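PDB 3OC9: UDP-N-acetylglucosamine pyrophosphorylase from Entamoeba histolytica, which probably catalyses the transfer of a uridylyl group from UTP to N-acetylglucosamine 1-phosphate, giving UDP-N-acetylglucosamine and diphosphate. Local coordinates for residues V10-V19 and K321-R329; S207-K216 and Y256-S267. All coordinates share one frame; numbering follows the deposited sequence. Where two conformers were deposited one is given.

Overall arrangement
Both contacts involve the mixed sheet of a GT-A-type nucleotidyltransferase, and their centres lie about 8 Å apart. Strand 209-215 is central to both: on one side it pairs in parallel with strand 322-326, against which loop 10-19 lies in contact 1, and on the other it pairs antiparallel with strands 258-261 and 263-267 of contact 2. Along the chain contact 2 is nested inside the long excursion that contact 1 closes, 10-19 coming first and 321-329 last. The two meet directly where K321 pairs with E208 and S323 OG probably bonds to S207 OG. Contact 2 is buried; contact 1, which ties the N-terminal loop onto a neighbouring strand, is partly buried.

Contact 1 (V10-V19 and K321-R329); sequences VDITTNTIPV and KVSIFEIQR
T14 OG1 is gripped twice: the backbone N of E326 donates to it over 3.1 Å with a nearly straight N-H...O angle of 167°, and OG1 in turn gives its proton to a water. That water also donates to N15 OD1 and to E326 OE1, the latter at 2.7 Å, so it links the loop to the carboxylate of E326. With chi1 at 54°, OG1 of T14 sits between its own N and carbonyl carbon, which brings CG2 against F325 CA. One residue earlier, T13 OG1 takes the N-H of I324 at 2.9 Å, again almost straight (166°). I324 O takes weak bonds from the backbone N atoms of T13 and T14.

Apolar contacts flank this row. I12 CG2 rests on E326 CB at 3.9 Å, and V19 CG2 meets F325 CE2 at 3.7 Å. T13, T14 and V19 also touch Y201 of helix 196-204.

Two threonine hydroxyls thus take up alternate N-H groups, I324 and E326, on the side of strand 322-326 away from strand 209-215, and the loop closes this edge without itself being a strand.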
loop_
_atom_site.group_PDB
_atom_site.type_symbol
_atom_site.label_atom_id
_atom_site.label_comp_id
_atom_site.label_asym_id
_atom_site.label_seq_id
_atom_site.Cartn_x
_atom_site.Cartn_y
_atom_site.Cartn_z
ATOM N N VAL A 10 -9.879 18.583 -9.809
ATOM C CA VAL A 10 -9.529 17.353 -10.549
ATOM C C VAL A 10 -10.801 16.484 -10.714
ATOM O O VAL A 10 -11.476 16.212 -9.718
ATOM C CB VAL A 10 -8.442 16.538 -9.767
ATOM C CG1 VAL A 10 -8.150 15.186 -10.440
ATOM C CG2 VAL A 10 -7.138 17.359 -9.620
ATOM N N ASP A 11 -11.116 16.036 -11.939
ATOM C CA ASP A 11 -12.268 15.122 -12.188
ATOM C C ASP A 11 -11.908 13.639 -11.910
ATOM O O ASP A 11 -10.805 13.180 -12.269
ATOM C CB ASP A 11 -12.767 15.206 -13.637
ATOM C CG ASP A 11 -13.201 16.611 -14.057
ATOM O OD1 ASP A 11 -13.962 17.279 -13.314
ATOM O OD2 ASP A 11 -12.766 17.044 -15.140
ATOM N N ILE A 12 -12.849 12.908 -11.303
ATOM C CA ILE A 12 -12.705 11.454 -11.053
ATOM C C ILE A 12 -13.020 10.735 -12.368
ATOM O O ILE A 12 -14.143 10.827 -12.865
ATOM C CB ILE A 12 -13.662 10.971 -9.893
ATOM C CG1 ILE A 12 -13.314 11.693 -8.567
ATOM C CG2 ILE A 12 -13.665 9.403 -9.749
ATOM C CD1 ILE A 12 -14.350 11.494 -7.409
ATOM N N THR A 13 -12.021 10.077 -12.967
ATOM C CA THR A 13 -12.182 9.472 -14.303
ATOM C C THR A 13 -13.316 8.425 -14.346
ATOM O O THR A 13 -14.086 8.367 -15.326
ATOM C CB THR A 13 -10.834 8.873 -14.837
ATOM O OG1 THR A 13 -9.730 9.747 -14.482
ATOM C CG2 THR A 13 -10.880 8.723 -16.352
ATOM N N THR A 14 -13.404 7.606 -13.297
ATOM C CA THR A 14 -14.422 6.521 -13.181
ATOM C C THR A 14 -15.901 7.002 -13.062
ATOM O O THR A 14 -16.844 6.186 -13.170
ATOM C CB THR A 14 -14.050 5.496 -12.043
ATOM O OG1 THR A 14 -13.825 6.182 -10.795
ATOM C CG2 THR A 14 -12.799 4.745 -12.411
ATOM N N ASN A 15 -16.120 8.306 -12.866
ATOM C CA ASN A 15 -17.490 8.877 -12.914
ATOM C C ASN A 15 -18.102 8.808 -14.334
ATOM O O ASN A 15 -19.325 8.614 -14.490
ATOM C CB ASN A 15 -17.524 10.354 -12.438
ATOM C CG ASN A 15 -17.501 10.512 -10.904
ATOM O OD1 ASN A 15 -17.555 9.537 -10.147
ATOM N ND2 ASN A 15 -17.408 11.764 -10.448
ATOM N N THR A 16 -17.274 8.996 -15.359
ATOM C CA THR A 16 -17.766 9.035 -16.760
ATOM C C THR A 16 -17.243 7.909 -17.673
ATOM O O THR A 16 -17.833 7.620 -18.723
ATOM C CB THR A 16 -17.531 10.418 -17.442
ATOM O OG1 THR A 16 -16.132 10.741 -17.418
ATOM C CG2 THR A 16 -18.352 11.529 -16.745
ATOM N N ILE A 17 -16.117 7.304 -17.289
ATOM C CA ILE A 17 -15.589 6.115 -17.961
ATOM C C ILE A 17 -15.605 4.964 -16.933
ATOM O O ILE A 17 -14.694 4.824 -16.105
ATOM C CB ILE A 17 -14.158 6.333 -18.558
ATOM C CG1 ILE A 17 -14.125 7.547 -19.498
ATOM C CG2 ILE A 17 -13.685 5.080 -19.318
ATOM C CD1 ILE A 17 -12.710 7.939 -19.967
ATOM N N PRO A 18 -16.658 4.133 -16.965
ATOM C CA PRO A 18 -16.842 3.155 -15.904
ATOM C C PRO A 18 -15.836 1.988 -15.986
ATOM O O PRO A 18 -15.320 1.693 -17.074
ATOM C CB PRO A 18 -18.265 2.631 -16.168
ATOM C CG PRO A 18 -18.433 2.772 -17.632
ATOM C CD PRO A 18 -17.728 4.062 -17.981
ATOM N N VAL A 19 -15.555 1.383 -14.830
ATOM C CA VAL A 19 -14.794 0.114 -14.755
ATOM C C VAL A 19 -15.743 -1.034 -15.115
ATOM O O VAL A 19 -16.774 -1.233 -14.446
ATOM C CB VAL A 19 -14.208 -0.121 -13.343
ATOM C CG1 VAL A 19 -13.386 -1.433 -13.299
ATOM C CG2 VAL A 19 -13.338 1.077 -12.911
ATOM N N LYS A 321 0.010 11.803 -18.693
ATOM C CA LYS A 321 -1.173 10.934 -18.856
ATOM C C LYS A 321 -1.491 10.259 -17.516
ATOM O O LYS A 321 -0.798 9.299 -17.114
ATOM C CB LYS A 321 -0.937 9.880 -19.934
ATOM C CG LYS A 321 -0.638 10.481 -21.330
ATOM C CD LYS A 321 -0.339 9.397 -22.367
ATOM C CE LYS A 321 -1.591 8.695 -22.894
ATOM N NZ LYS A 321 -2.739 9.619 -23.122
ATOM N N VAL A 322 -2.519 10.770 -16.831
ATOM C CA VAL A 322 -2.869 10.285 -15.464
ATOM C C VAL A 322 -4.371 9.970 -15.386
ATOM O O VAL A 322 -5.204 10.803 -15.804
ATOM C CB VAL A 322 -2.540 11.367 -14.379
ATOM C CG1 VAL A 322 -2.997 10.917 -12.958
ATOM C CG2 VAL A 322 -1.042 11.748 -14.384
ATOM N N SER A 323 -4.728 8.778 -14.899
ATOM C CA SER A 323 -6.137 8.446 -14.641
ATOM C C SER A 323 -6.426 8.366 -13.115
ATOM O O SER A 323 -5.515 8.023 -12.325
ATOM C CB SER A 323 -6.530 7.152 -15.394
ATOM O OG SER A 323 -5.743 6.027 -15.007
ATOM N N ILE A 324 -7.669 8.699 -12.719
ATOM C CA ILE A 324 -8.105 8.729 -11.305
ATOM C C ILE A 324 -9.231 7.688 -11.091
ATOM O O ILE A 324 -10.296 7.771 -11.722
ATOM C CB ILE A 324 -8.601 10.170 -10.889
ATOM C CG1 ILE A 324 -7.590 11.259 -11.295
ATOM C CG2 ILE A 324 -8.931 10.260 -9.370
ATOM C CD1 ILE A 324 -6.152 11.042 -10.766
ATOM N N PHE A 325 -8.981 6.716 -10.206
ATOM C CA PHE A 325 -9.837 5.495 -9.996
ATOM C C PHE A 325 -10.479 5.527 -8.593
ATOM O O PHE A 325 -9.775 5.364 -7.571
ATOM C CB PHE A 325 -8.894 4.263 -10.179
ATOM C CG PHE A 325 -9.570 2.873 -10.222
ATOM C CD1 PHE A 325 -10.210 2.336 -9.107
ATOM C CD2 PHE A 325 -9.446 2.072 -11.369
ATOM C CE1 PHE A 325 -10.762 1.026 -9.135
ATOM C CE2 PHE A 325 -9.990 0.768 -11.417
ATOM C CZ PHE A 325 -10.655 0.251 -10.289
ATOM N N GLU A 326 -11.804 5.714 -8.507
ATOM C CA GLU A 326 -12.478 5.721 -7.174
ATOM C C GLU A 326 -12.656 4.316 -6.556
ATOM O O GLU A 326 -13.169 3.405 -7.234
ATOM C CB GLU A 326 -13.881 6.406 -7.263
ATOM C CG GLU A 326 -14.594 6.519 -5.866
ATOM C CD GLU A 326 -16.067 6.986 -5.913
ATOM O OE1 GLU A 326 -16.628 7.209 -7.017
ATOM O OE2 GLU A 326 -16.669 7.129 -4.819
ATOM N N ILE A 327 -12.263 4.144 -5.281
ATOM C CA ILE A 327 -12.575 2.911 -4.511
ATOM C C ILE A 327 -13.564 3.178 -3.358
ATOM O O ILE A 327 -13.666 4.308 -2.878
ATOM C CB ILE A 327 -11.287 2.213 -3.950
ATOM C CG1 ILE A 327 -10.529 3.165 -2.999
ATOM C CG2 ILE A 327 -10.397 1.779 -5.145
ATOM C CD1 ILE A 327 -9.600 2.459 -1.967
ATOM N N GLN A 328 -14.284 2.140 -2.924
ATOM C CA GLN A 328 -15.154 2.240 -1.741
ATOM C C GLN A 328 -14.365 1.871 -0.482
ATOM O O GLN A 328 -13.615 0.895 -0.495
ATOM C CB GLN A 328 -16.343 1.287 -1.881
ATOM C CG GLN A 328 -17.280 1.635 -3.034
ATOM C CD GLN A 328 -17.788 3.072 -2.955
ATOM O OE1 GLN A 328 -18.483 3.441 -2.005
ATOM N NE2 GLN A 328 -17.431 3.891 -3.950
ATOM N N ARG A 329 -14.533 2.636 0.604
ATOM C CA ARG A 329 -13.790 2.340 1.847
ATOM C C ARG A 329 -14.162 0.935 2.337
ATOM O O ARG A 329 -13.314 0.205 2.854
ATOM C CB ARG A 329 -14.067 3.389 2.959
ATOM C CG ARG A 329 -13.672 4.847 2.580
ATOM C CD ARG A 329 -14.063 5.894 3.660
ATOM N NE ARG A 329 -13.977 7.269 3.138
ATOM C CZ ARG A 329 -13.094 8.179 3.526
ATOM N NH1 ARG A 329 -12.200 7.905 4.470
ATOM N NH2 ARG A 329 -13.116 9.387 2.970
HETATM O O HOH W 1 -16.318 6.978 -9.673
#

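Contact 2 (S207-K216 and Y256-S267)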
loop_
_atom_site.group_PDB
_atom_site.type_symbol
_atom_site.label_atom_id
_atom_site.label_comp_id
_atom_site.label_asym_id
_atom_site.label_seq_id
_atom_site.Cartn_x
_atom_site.Cartn_y
_atom_site.Cartn_z
ATOM N N SER A 207 -2.302 4.953 -19.556
ATOM C CA SER A 207 -1.837 5.856 -18.469
ATOM C C SER A 207 -0.358 5.629 -18.122
ATOM O O SER A 207 0.101 4.476 -18.170
ATOM C CB SER A 207 -2.646 5.587 -17.178
ATOM O OG SER A 207 -4.051 5.749 -17.371
ATOM N N GLU A 208 0.360 6.705 -17.748
ATOM C CA GLU A 208 1.663 6.622 -17.007
ATOM C C GLU A 208 1.482 6.315 -15.500
ATOM O O GLU A 208 2.238 5.523 -14.912
ATOM C CB GLU A 208 2.448 7.936 -17.160
ATOM C CG GLU A 208 3.023 8.144 -18.584
ATOM C CD GLU A 208 3.523 9.568 -18.795
ATOM O OE1 GLU A 208 2.749 10.506 -18.546
ATOM O OE2 GLU A 208 4.674 9.745 -19.247
ATOM N N ILE A 209 0.505 6.985 -14.882
ATOM C CA ILE A 209 0.131 6.757 -13.468
ATOM C C ILE A 209 -1.392 6.573 -13.367
ATOM O O ILE A 209 -2.159 7.356 -13.994
ATOM C CB ILE A 209 0.548 7.946 -12.514
ATOM C CG1 ILE A 209 1.969 8.453 -12.815
ATOM C CG2 ILE A 209 0.424 7.504 -11.006
ATOM C CD1 ILE A 209 2.370 9.733 -12.020
ATOM N N CYS A 210 -1.829 5.558 -12.599
ATOM C CA CYS A 210 -3.236 5.401 -12.205
ATOM C C CYS A 210 -3.317 5.543 -10.657
ATOM O O CYS A 210 -2.749 4.697 -9.909
ATOM C CB CYS A 210 -3.800 4.045 -12.690
ATOM S SG CYS A 210 -5.588 3.729 -12.262
ATOM N N ILE A 211 -4.022 6.580 -10.180
ATOM C CA ILE A 211 -4.079 6.928 -8.726
ATOM C C ILE A 211 -5.435 6.516 -8.105
ATOM O O ILE A 211 -6.468 7.082 -8.502
ATOM C CB ILE A 211 -3.893 8.476 -8.487
ATOM C CG1 ILE A 211 -2.630 8.999 -9.193
ATOM C CG2 ILE A 211 -3.840 8.806 -6.969
ATOM C CD1 ILE A 211 -2.498 10.598 -9.236
ATOM N N LYS A 212 -5.436 5.559 -7.158
ATOM C CA LYS A 212 -6.680 5.213 -6.404
ATOM C C LYS A 212 -7.019 6.287 -5.340
ATOM O O LYS A 212 -6.125 6.766 -4.623
ATOM C CB LYS A 212 -6.624 3.774 -5.791
ATOM C CG LYS A 212 -7.030 2.660 -6.833
ATOM C CD LYS A 212 -6.825 1.218 -6.301
ATOM C CE LYS A 212 -7.610 0.171 -7.140
ATOM N NZ LYS A 212 -7.429 -1.259 -6.590
ATOM N N ILE A 213 -8.302 6.670 -5.256
ATOM C CA ILE A 213 -8.758 7.705 -4.301
ATOM C C ILE A 213 -10.016 7.267 -3.544
ATOM O O ILE A 213 -10.772 6.391 -4.023
ATOM C CB ILE A 213 -8.969 9.141 -4.970
ATOM C CG1 ILE A 213 -10.140 9.175 -5.987
ATOM C CG2 ILE A 213 -7.654 9.636 -5.640
ATOM C CD1 ILE A 213 -11.594 9.424 -5.356
ATOM N N VAL A 214 -10.221 7.873 -2.375
ATOM C CA VAL A 214 -11.521 7.816 -1.673
ATOM C C VAL A 214 -12.158 9.223 -1.681
ATOM O O VAL A 214 -11.460 10.231 -1.513
ATOM C CB VAL A 214 -11.394 7.265 -0.198
ATOM C CG1 VAL A 214 -10.982 5.779 -0.197
ATOM C CG2 VAL A 214 -10.391 8.129 0.693
ATOM N N LYS A 215 -13.475 9.300 -1.878
ATOM C CA LYS A 215 -14.185 10.597 -1.752
ATOM C C LYS A 215 -14.137 11.178 -0.323
ATOM O O LYS A 215 -14.583 10.518 0.639
ATOM C CB LYS A 215 -15.649 10.430 -2.162
ATOM C CG LYS A 215 -15.912 10.401 -3.640
ATOM C CD LYS A 215 -17.446 10.534 -3.836
ATOM C CE LYS A 215 -17.834 10.746 -5.266
ATOM N NZ LYS A 215 -19.326 10.596 -5.440
ATOM N N LYS A 216 -13.589 12.395 -0.175
ATOM C CA LYS A 216 -13.387 13.042 1.157
ATOM C C LYS A 216 -14.702 13.097 1.963
ATOM O O LYS A 216 -15.725 13.513 1.432
ATOM C CB LYS A 216 -12.791 14.452 0.989
ATOM C CG LYS A 216 -12.554 15.250 2.300
ATOM C CD LYS A 216 -11.640 16.486 2.078
ATOM C CE LYS A 216 -11.659 17.417 3.291
ATOM N NZ LYS A 216 -10.546 18.441 3.153
ATOM N N TYR A 256 -12.760 19.959 -3.952
ATOM C CA TYR A 256 -11.517 19.160 -3.938
ATOM C C TYR A 256 -11.725 17.898 -3.075
ATOM O O TYR A 256 -11.399 17.871 -1.875
ATOM C CB TYR A 256 -10.342 20.009 -3.435
ATOM C CG TYR A 256 -9.996 21.171 -4.367
ATOM C CD1 TYR A 256 -9.028 21.019 -5.371
ATOM C CD2 TYR A 256 -10.637 22.413 -4.248
ATOM C CE1 TYR A 256 -8.717 22.087 -6.253
ATOM C CE2 TYR A 256 -10.331 23.481 -5.120
ATOM C CZ TYR A 256 -9.366 23.308 -6.109
ATOM O OH TYR A 256 -9.069 24.363 -6.965
ATOM N N ASN A 257 -12.272 16.858 -3.706
ATOM C CA ASN A 257 -12.749 15.650 -3.004
ATOM C C ASN A 257 -11.917 14.372 -3.233
ATOM O O ASN A 257 -12.300 13.287 -2.773
ATOM C CB ASN A 257 -14.246 15.386 -3.317
ATOM C CG ASN A 257 -14.504 15.015 -4.784
ATOM O OD1 ASN A 257 -13.634 15.154 -5.662
ATOM N ND2 ASN A 257 -15.716 14.519 -5.053
ATOM N N CYS A 258 -10.781 14.495 -3.923
ATOM C CA CYS A 258 -9.963 13.304 -4.271
ATOM C C CYS A 258 -8.925 12.969 -3.178
ATOM O O CYS A 258 -7.784 13.463 -3.213
ATOM C CB CYS A 258 -9.279 13.514 -5.652
ATOM S SG CYS A 258 -10.431 13.538 -7.096
ATOM N N GLY A 259 -9.316 12.135 -2.206
ATOM C CA GLY A 259 -8.410 11.725 -1.109
ATOM C C GLY A 259 -7.356 10.697 -1.534
ATOM O O GLY A 259 -7.701 9.561 -1.867
ATOM N N HIS A 260 -6.067 11.069 -1.460
ATOM C CA HIS A 260 -4.960 10.162 -1.899
ATOM C C HIS A 260 -4.673 9.080 -0.850
ATOM O O HIS A 260 -4.333 9.404 0.293
ATOM C CB HIS A 260 -3.669 10.990 -2.174
ATOM C CG HIS A 260 -2.440 10.153 -2.418
ATOM N ND1 HIS A 260 -1.346 10.171 -1.574
ATOM C CD2 HIS A 260 -2.134 9.282 -3.416
ATOM C CE1 HIS A 260 -0.427 9.329 -2.032
ATOM N NE2 HIS A 260 -0.875 8.783 -3.155
ATOM N N ILE A 261 -4.817 7.802 -1.210
ATOM C CA ILE A 261 -4.677 6.726 -0.191
ATOM C C ILE A 261 -3.497 5.749 -0.422
ATOM O O ILE A 261 -3.429 4.678 0.205
ATOM C CB ILE A 261 -6.004 5.932 0.083
ATOM C CG1 ILE A 261 -6.716 5.607 -1.208
ATOM C CG2 ILE A 261 -6.931 6.669 1.120
ATOM C CD1 ILE A 261 -6.073 4.476 -1.957
ATOM N N SER A 262 -2.564 6.132 -1.298
ATOM C CA SER A 262 -1.293 5.386 -1.515
ATOM C C SER A 262 -1.455 3.947 -2.061
ATOM O O SER A 262 -0.812 3.008 -1.566
ATOM C CB SER A 262 -0.385 5.351 -0.252
ATOM O OG SER A 262 0.042 6.644 0.160
ATOM N N ILE A 263 -2.302 3.788 -3.079
ATOM C CA ILE A 263 -2.319 2.561 -3.920
ATOM C C ILE A 263 -2.225 3.071 -5.377
ATOM O O ILE A 263 -3.234 3.539 -5.934
ATOM C CB ILE A 263 -3.590 1.661 -3.698
ATOM C CG1 ILE A 263 -3.805 1.320 -2.208
ATOM C CG2 ILE A 263 -3.492 0.333 -4.558
ATOM C CD1 ILE A 263 -5.225 0.756 -1.878
ATOM N N ASN A 264 -1.020 3.002 -5.979
ATOM C CA ASN A 264 -0.715 3.683 -7.279
ATOM C C ASN A 264 -0.087 2.728 -8.296
ATOM O O ASN A 264 0.824 1.965 -7.945
ATOM C CB ASN A 264 0.224 4.911 -7.045
ATOM C CG ASN A 264 -0.421 5.975 -6.118
ATOM O OD1 ASN A 264 -1.463 6.541 -6.448
ATOM N ND2 ASN A 264 0.205 6.239 -4.957
ATOM N N GLY A 265 -0.596 2.751 -9.538
ATOM C CA GLY A 265 -0.017 1.963 -10.644
ATOM C C GLY A 265 0.870 2.803 -11.574
ATOM O O GLY A 265 0.526 3.945 -11.885
ATOM N N TYR A 266 2.008 2.232 -11.999
ATOM C CA TYR A 266 2.999 2.928 -12.840
ATOM C C TYR A 266 3.421 2.086 -14.057
ATOM O O TYR A 266 3.682 0.876 -13.913
ATOM C CB TYR A 266 4.276 3.225 -12.034
ATOM C CG TYR A 266 4.144 4.044 -10.757
ATOM C CD1 TYR A 266 4.034 5.445 -10.809
ATOM C CD2 TYR A 266 4.208 3.431 -9.498
ATOM C CE1 TYR A 266 3.952 6.211 -9.637
ATOM C CE2 TYR A 266 4.138 4.196 -8.303
ATOM C CZ TYR A 266 3.998 5.574 -8.381
ATOM O OH TYR A 266 3.920 6.315 -7.205
ATOM N N SER A 267 3.527 2.714 -15.234
ATOM C CA SER A 267 4.127 2.043 -16.418
ATOM C C SER A 267 5.651 1.972 -16.239
ATOM O O SER A 267 6.229 2.818 -15.549
ATOM C CB SER A 267 3.724 2.752 -17.739
ATOM O OG SER A 267 4.421 3.998 -17.900
HETATM O O HOH W 2 -3.319 6.312 -4.268
HETATM O O HOH W 3 -10.372 19.393 0.361
#
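C210 and G265 exchange a reciprocal pair of backbone hydrogen bonds, 2.9 Å both between C210 N and G265 O and between G265 N and C210 O; V214 and G259 do the same further on, and S267 N to E208 O and K216 N to N257 O close the two ends. The two partner strands, joined by the corner at S262, meet 209-215 at different angles, 263-267 nearly antiparallel at 173° and 258-261 at 126°. Between I211 and I213 the register slips by two residues, a beta bulge with the extra residues at the corner 261-263 opposite K212. Here K212 N donates to I263 O at 3.2 Å, and a water accepts from I263 N while approaching K212 O and N264 OD1.

Among the polar side chains, N264 ND2 donates to H260 NE2 at 3.3 Å, with the two flat groups lying nearly in each other's plane.

The apolar contacts include I211 CG2 at the edge of the H260 ring, 4.0 Å from CD2. V214 CG2, set between its own N and carbonyl carbon (chi1 -67°), meets I261 CG2 at 3.8 Å, the two side chains crossing at about a right angle.

Beyond the pairing, K212 extends to salt bridges with D195 and E332. Helix 196-204 lies over C210 and K212, helix 268-274 follows S267, whose OG caps F270 N, and strand 322-326 runs along the other edge of 209-215.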